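Local atomic coordinates of probable ribosomal RNA small subunit methyltransferase (Thermus thermophilus, PDB entry 3DMH), a protein that methylates 16S ribosomal RNA of the small subunit at the N2 amino group of a guanine, taking the methyl group from S-adenosylmethionine. Residues L93-A98 and T115-A120; L72-A77 and A111-A116. All blocks are in the same frame, centred on the assembly; numbering follows the deposited sequence.

Contact 1: L93-A98 and T115-A120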
loop_
_atom_site.group_PDB
_atom_site.type_symbol
_atom_site.label_atom_id
_atom_site.label_comp_id
_atom_site.label_asym_id
_atom_site.label_seq_id
_atom_site.Cartn_x
_atom_site.Cartn_y
_atom_site.Cartn_z
ATOM N N LEU A 93 -4.709 -5.969 -8.859
ATOM C CA LEU A 93 -5.729 -5.864 -7.847
ATOM C C LEU A 93 -6.437 -7.207 -7.692
ATOM O O LEU A 93 -6.532 -7.985 -8.650
ATOM C CB LEU A 93 -6.758 -4.826 -8.287
ATOM C CG LEU A 93 -6.176 -3.450 -8.621
ATOM C CD1 LEU A 93 -7.213 -2.635 -9.380
ATOM C CD2 LEU A 93 -5.750 -2.729 -7.355
ATOM N N PRO A 94 -6.981 -7.482 -6.489
ATOM C CA PRO A 94 -7.616 -8.775 -6.269
ATOM C C PRO A 94 -8.743 -9.019 -7.259
ATOM O O PRO A 94 -8.898 -10.141 -7.766
ATOM C CB PRO A 94 -8.167 -8.665 -4.837
ATOM C CG PRO A 94 -7.341 -7.619 -4.176
ATOM C CD PRO A 94 -6.909 -6.657 -5.261
ATOM N N TRP A 95 -9.504 -7.961 -7.558
ATOM C CA TRP A 95 -10.631 -8.075 -8.479
ATOM C C TRP A 95 -10.267 -8.097 -9.967
ATOM O O TRP A 95 -11.154 -8.097 -10.844
ATOM C CB TRP A 95 -11.675 -6.992 -8.195
ATOM C CG TRP A 95 -11.106 -5.616 -8.171
ATOM C CD1 TRP A 95 -10.956 -4.783 -9.234
ATOM C CD2 TRP A 95 -10.624 -4.904 -7.022
ATOM N NE1 TRP A 95 -10.420 -3.583 -8.827
ATOM C CE2 TRP A 95 -10.194 -3.634 -7.473
ATOM C CE3 TRP A 95 -10.511 -5.216 -5.658
ATOM C CZ2 TRP A 95 -9.665 -2.660 -6.604
ATOM C CZ3 TRP A 95 -9.980 -4.244 -4.784
ATOM C CH2 TRP A 95 -9.560 -2.990 -5.267
ATOM N N GLU A 96 -8.974 -8.140 -10.254
ATOM C CA GLU A 96 -8.512 -8.371 -11.615
ATOM C C GLU A 96 -8.367 -9.868 -11.890
ATOM O O GLU A 96 -7.988 -10.250 -12.999
ATOM C CB GLU A 96 -7.221 -7.601 -11.915
ATOM C CG GLU A 96 -7.473 -6.089 -12.041
ATOM C CD GLU A 96 -6.213 -5.273 -12.260
ATOM O OE1 GLU A 96 -5.149 -5.677 -11.729
ATOM O OE2 GLU A 96 -6.300 -4.239 -12.967
ATOM N N ALA A 97 -8.695 -10.705 -10.902
ATOM C CA ALA A 97 -8.603 -12.158 -11.057
ATOM C C ALA A 97 -9.491 -12.668 -12.187
ATOM O O ALA A 97 -10.601 -12.195 -12.361
ATOM C CB ALA A 97 -8.960 -12.869 -9.756
ATOM N N ALA A 98 -8.959 -13.621 -12.946
ATOM C CA ALA A 98 -9.705 -14.315 -13.995
ATOM C C ALA A 98 -10.903 -15.072 -13.418
ATOM O O ALA A 98 -10.772 -15.821 -12.444
ATOM C CB ALA A 98 -8.777 -15.268 -14.742
ATOM N N THR A 115 -13.468 -2.190 4.993
ATOM C CA THR A 115 -14.581 -3.032 4.561
ATOM C C THR A 115 -14.748 -3.156 3.048
ATOM O O THR A 115 -14.959 -4.262 2.544
ATOM C CB THR A 115 -15.904 -2.530 5.178
ATOM O OG1 THR A 115 -15.796 -2.601 6.601
ATOM C CG2 THR A 115 -17.093 -3.374 4.704
ATOM N N ALA A 116 -14.670 -2.029 2.337
ATOM C CA ALA A 116 -14.876 -2.018 0.891
ATOM C C ALA A 116 -13.817 -2.871 0.195
ATOM O O ALA A 116 -14.131 -3.665 -0.702
ATOM C CB ALA A 116 -14.839 -0.594 0.355
ATOM N N TYR A 117 -12.568 -2.706 0.611
ATOM C CA TYR A 117 -11.476 -3.461 0.004
ATOM C C TYR A 117 -11.606 -4.955 0.281
ATOM O O TYR A 117 -11.395 -5.791 -0.615
ATOM C CB TYR A 117 -10.130 -2.951 0.509
ATOM C CG TYR A 117 -8.983 -3.464 -0.317
ATOM C CD1 TYR A 117 -8.569 -2.779 -1.457
ATOM C CD2 TYR A 117 -8.326 -4.647 0.021
ATOM C CE1 TYR A 117 -7.541 -3.234 -2.241
ATOM C CE2 TYR A 117 -7.282 -5.121 -0.762
ATOM C CZ TYR A 117 -6.880 -4.396 -1.886
ATOM O OH TYR A 117 -5.861 -4.862 -2.680
ATOM N N VAL A 118 -11.977 -5.290 1.511
ATOM C CA VAL A 118 -12.181 -6.687 1.888
ATOM C C VAL A 118 -13.341 -7.252 1.069
ATOM O O VAL A 118 -13.252 -8.363 0.541
ATOM C CB VAL A 118 -12.428 -6.882 3.414
ATOM C CG1 VAL A 118 -12.770 -8.344 3.728
ATOM C CG2 VAL A 118 -11.224 -6.427 4.242
ATOM N N GLN A 119 -14.438 -6.492 0.951
ATOM C CA GLN A 119 -15.607 -7.007 0.239
ATOM C C GLN A 119 -15.301 -7.291 -1.226
ATOM O O GLN A 119 -15.717 -8.323 -1.769
ATOM C CB GLN A 119 -16.787 -6.026 0.340
ATOM C CG GLN A 119 -18.071 -6.552 -0.305
ATOM C CD GLN A 119 -18.673 -7.721 0.454
ATOM O OE1 GLN A 119 -18.404 -7.905 1.644
ATOM N NE2 GLN A 119 -19.493 -8.519 -0.231
ATOM N N ALA A 120 -14.564 -6.373 -1.849
ATOM C CA ALA A 120 -14.154 -6.527 -3.238
ATOM C C ALA A 120 -13.281 -7.771 -3.378
ATOM O O ALA A 120 -13.388 -8.506 -4.362
ATOM C CB ALA A 120 -13.383 -5.295 -3.703
#
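Trp95 and Tyr117 meet as an offset edge-to-face (T-shaped) pair, with the edge of the indole turned toward the face of the phenol ring. The pair joins a short 3-10 turn, 94-96, to the first turns of helix 115-128. Both belong to the N-terminal domain, which has a Rossmann-like methyltransferase fold with a seven-stranded sheet of strand order 3-2-1-4-5-7-6. The turn lies in the loop between strands 90-91 and 102-108. The six-membered ring of Trp95 and the ring of Tyr117 have centroids 5.5 Å apart, and their planes stand at 71°. Between the two rings the closest atoms are Trp95 CH2 and Tyr117 CE1, 3.6 Å apart. The two side chains cross at about a right angle. Tyr117 reaches the turn because its CG is anti to the backbone N (chi1 -166°), which carries the ring out from the helix. Three residues further along the helix, Ala120 presents its methyl to the benzo part of the same indole. Ala120 CB is 3.5 Å from Trp95 CE3. Within the loop, Leu93 CB and Pro94 CD lie over one face of the indole, both offset toward its rim. Glu96 OE1 accepts a hydrogen bond from Leu93 N, which comes from above the carboxylate plane, and Glu96 N bonds back to Leu93 O. No hydrogen bond crosses between the segments, and the contact is buried and largely apolar. Pro94 meets the far end of the phenol, where Pro94 CD lies 3.3 Å from Tyr117 OH.

Contact 2: L72-A77 and A111-A116. With SO4 (sulfate ion), chain C.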
loop_
_atom_site.group_PDB
_atom_site.type_symbol
_atom_site.label_atom_id
_atom_site.label_comp_id
_atom_site.label_asym_id
_atom_site.label_seq_id
_atom_site.Cartn_x
_atom_site.Cartn_y
_atom_site.Cartn_z
ATOM N N LEU A 72 -1.817 -12.489 -6.886
ATOM C CA LEU A 72 -2.083 -11.094 -7.293
ATOM C C LEU A 72 -1.723 -10.183 -6.139
ATOM O O LEU A 72 -2.297 -10.311 -5.056
ATOM C CB LEU A 72 -3.571 -10.912 -7.671
ATOM C CG LEU A 72 -4.081 -11.890 -8.749
ATOM C CD1 LEU A 72 -5.481 -11.451 -9.151
ATOM C CD2 LEU A 72 -3.199 -11.979 -9.976
ATOM N N GLU A 73 -0.822 -9.228 -6.381
ATOM C CA GLU A 73 -0.320 -8.425 -5.289
ATOM C C GLU A 73 -0.236 -6.952 -5.683
ATOM O O GLU A 73 0.185 -6.603 -6.799
ATOM C CB GLU A 73 1.037 -8.963 -4.876
ATOM C CG GLU A 73 1.769 -8.166 -3.786
ATOM C CD GLU A 73 0.949 -8.019 -2.523
ATOM O OE1 GLU A 73 0.656 -9.036 -1.869
ATOM O OE2 GLU A 73 0.567 -6.887 -2.140
ATOM N N THR A 74 -0.680 -6.100 -4.758
ATOM C CA THR A 74 -0.709 -4.662 -4.989
ATOM C C THR A 74 0.543 -3.917 -4.532
ATOM O O THR A 74 0.809 -2.810 -5.013
ATOM C CB THR A 74 -1.918 -3.998 -4.281
ATOM O OG1 THR A 74 -1.893 -4.390 -2.901
ATOM C CG2 THR A 74 -3.230 -4.500 -4.867
ATOM N N SER A 75 1.296 -4.511 -3.593
ATOM C CA SER A 75 2.476 -3.847 -3.051
ATOM C C SER A 75 3.699 -4.115 -3.889
ATOM O O SER A 75 4.090 -5.266 -4.103
ATOM C CB SER A 75 2.711 -4.328 -1.618
ATOM O OG SER A 75 4.054 -4.055 -1.173
ATOM N N ARG A 76 4.343 -3.040 -4.317
ATOM C CA ARG A 76 5.573 -3.182 -5.086
ATOM C C ARG A 76 6.651 -3.896 -4.272
ATOM O O ARG A 76 7.312 -4.793 -4.785
ATOM C CB ARG A 76 6.074 -1.826 -5.609
ATOM C CG ARG A 76 6.944 -2.012 -6.825
ATOM C CD ARG A 76 6.061 -2.120 -8.094
ATOM N NE ARG A 76 6.848 -2.461 -9.265
ATOM C CZ ARG A 76 6.428 -2.280 -10.515
ATOM N NH1 ARG A 76 5.205 -1.777 -10.762
ATOM N NH2 ARG A 76 7.249 -2.606 -11.527
ATOM N N ALA A 77 6.817 -3.493 -3.007
ATOM C CA ALA A 77 7.799 -4.125 -2.118
ATOM C C ALA A 77 7.570 -5.633 -2.035
ATOM O O ALA A 77 8.532 -6.418 -2.099
ATOM C CB ALA A 77 7.748 -3.496 -0.719
ATOM N N ALA A 111 -7.733 -6.738 6.242
ATOM C CA ALA A 111 -8.647 -5.980 7.108
ATOM C C ALA A 111 -8.200 -4.535 7.296
ATOM O O ALA A 111 -9.037 -3.633 7.459
ATOM C CB ALA A 111 -8.786 -6.676 8.452
ATOM N N GLY A 112 -6.886 -4.324 7.285
ATOM C CA GLY A 112 -6.333 -2.983 7.501
ATOM C C GLY A 112 -6.680 -1.996 6.400
ATOM O O GLY A 112 -6.635 -0.780 6.623
ATOM N N ARG A 113 -7.051 -2.512 5.232
ATOM C CA ARG A 113 -7.498 -1.682 4.122
ATOM C C ARG A 113 -9.014 -1.378 4.119
ATOM O O ARG A 113 -9.504 -0.658 3.248
ATOM C CB ARG A 113 -7.018 -2.282 2.796
ATOM C CG ARG A 113 -5.540 -1.943 2.524
ATOM C CD ARG A 113 -4.993 -2.770 1.398
ATOM N NE ARG A 113 -4.476 -4.054 1.869
ATOM C CZ ARG A 113 -3.813 -4.934 1.114
ATOM N NH1 ARG A 113 -3.559 -4.693 -0.164
ATOM N NH2 ARG A 113 -3.376 -6.053 1.654
ATOM N N GLY A 114 -9.747 -1.903 5.103
ATOM C CA GLY A 114 -11.160 -1.538 5.297
ATOM C C GLY A 114 -12.205 -2.410 4.624
ATOM O O GLY A 114 -11.889 -3.255 3.787
ATOM N N THR A 115 -13.468 -2.190 4.993
ATOM C CA THR A 115 -14.581 -3.032 4.561
ATOM C C THR A 115 -14.748 -3.156 3.048
ATOM O O THR A 115 -14.959 -4.262 2.544
ATOM C CB THR A 115 -15.904 -2.530 5.178
ATOM O OG1 THR A 115 -15.796 -2.601 6.601
ATOM C CG2 THR A 115 -17.093 -3.374 4.704
ATOM N N ALA A 116 -14.670 -2.029 2.337
ATOM C CA ALA A 116 -14.876 -2.018 0.891
ATOM C C ALA A 116 -13.817 -2.871 0.195
ATOM O O ALA A 116 -14.131 -3.665 -0.702
ATOM C CB ALA A 116 -14.839 -0.594 0.355
HETATM S S SO4 C . -3.717 -5.496 5.436
HETATM O O1 SO4 C . -3.375 -6.637 4.569
HETATM O O2 SO4 C . -4.446 -4.468 4.707
HETATM O O3 SO4 C . -4.588 -5.972 6.530
HETATM O O4 SO4 C . -2.475 -4.961 5.986
HETATM O O HOH W 1 -2.200 -7.036 -1.228
#
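Thr74 and Arg113 meet at a single point, with Thr74 OG1 3.2 Å from Arg113 NH1, near the plane of the guanidinium. This is the close part of a contact between the end of strand 68-73 and the turn before helix 115-128. Thr74 is buried and Arg113 partly exposed. The segments bury just 53 Å² between them, and the rest of the link runs through water 1 and a sulfate. Water 1 accepts from Arg113 NH1 and donates to Glu73 OE2, at 2.9 Å from each. The same Glu73 oxygen uses its anti lone pair to take the N-H of Ser75. Gly55 N bonds to Glu73 OE1, so it and the turn after the strand together hold the carboxylate.

The NE and NH2 edge of the guanidinium is taken by the sulfate, probably from the crystallisation liquor. Arg113 NE bonds to sulfate O2 at 2.9 Å, and Arg113 NH2 bonds to sulfate O1 at 3.0 Å. The bend at chi3 (-87°) turns these N-H groups toward the ion. Gly112 N donates to sulfate O3, and Asn53 OD1 also holds Arg113 NH2.

Glu73 ends the second strand of the N-terminal sheet. Glu262, which binds S-adenosylmethionine, ends that of the C-terminal sheet, so the positions probably correspond. With Ser75 and Gly114 at N-cap positions, the contact lies between the starts of helices 76-84 and 115-128, beside strand 68-73.

In the fold
Both contacts lie in the N-terminal domain, and their centres are 9 Å apart. Along the chain the order is 72-77, 93-98, then 111-116 and 115-120, which share Thr115 and Ala116. Both contacts thus end at the start of helix 115-128. Contact 2 reaches from there to the end of strand 68-73, and contact 1 to the loop after strand 90-91. They touch directly, with Tyr117 OH 3.4 Å from Thr74 CG2. Segment 72-77 also meets the C-terminal domain, through Ser75 OG to Asp263 and Thr74 O to His286. The strand end thus sits at the interface between the domains, with bound S-adenosylmethionine about 8 Å from the side chain of Arg113.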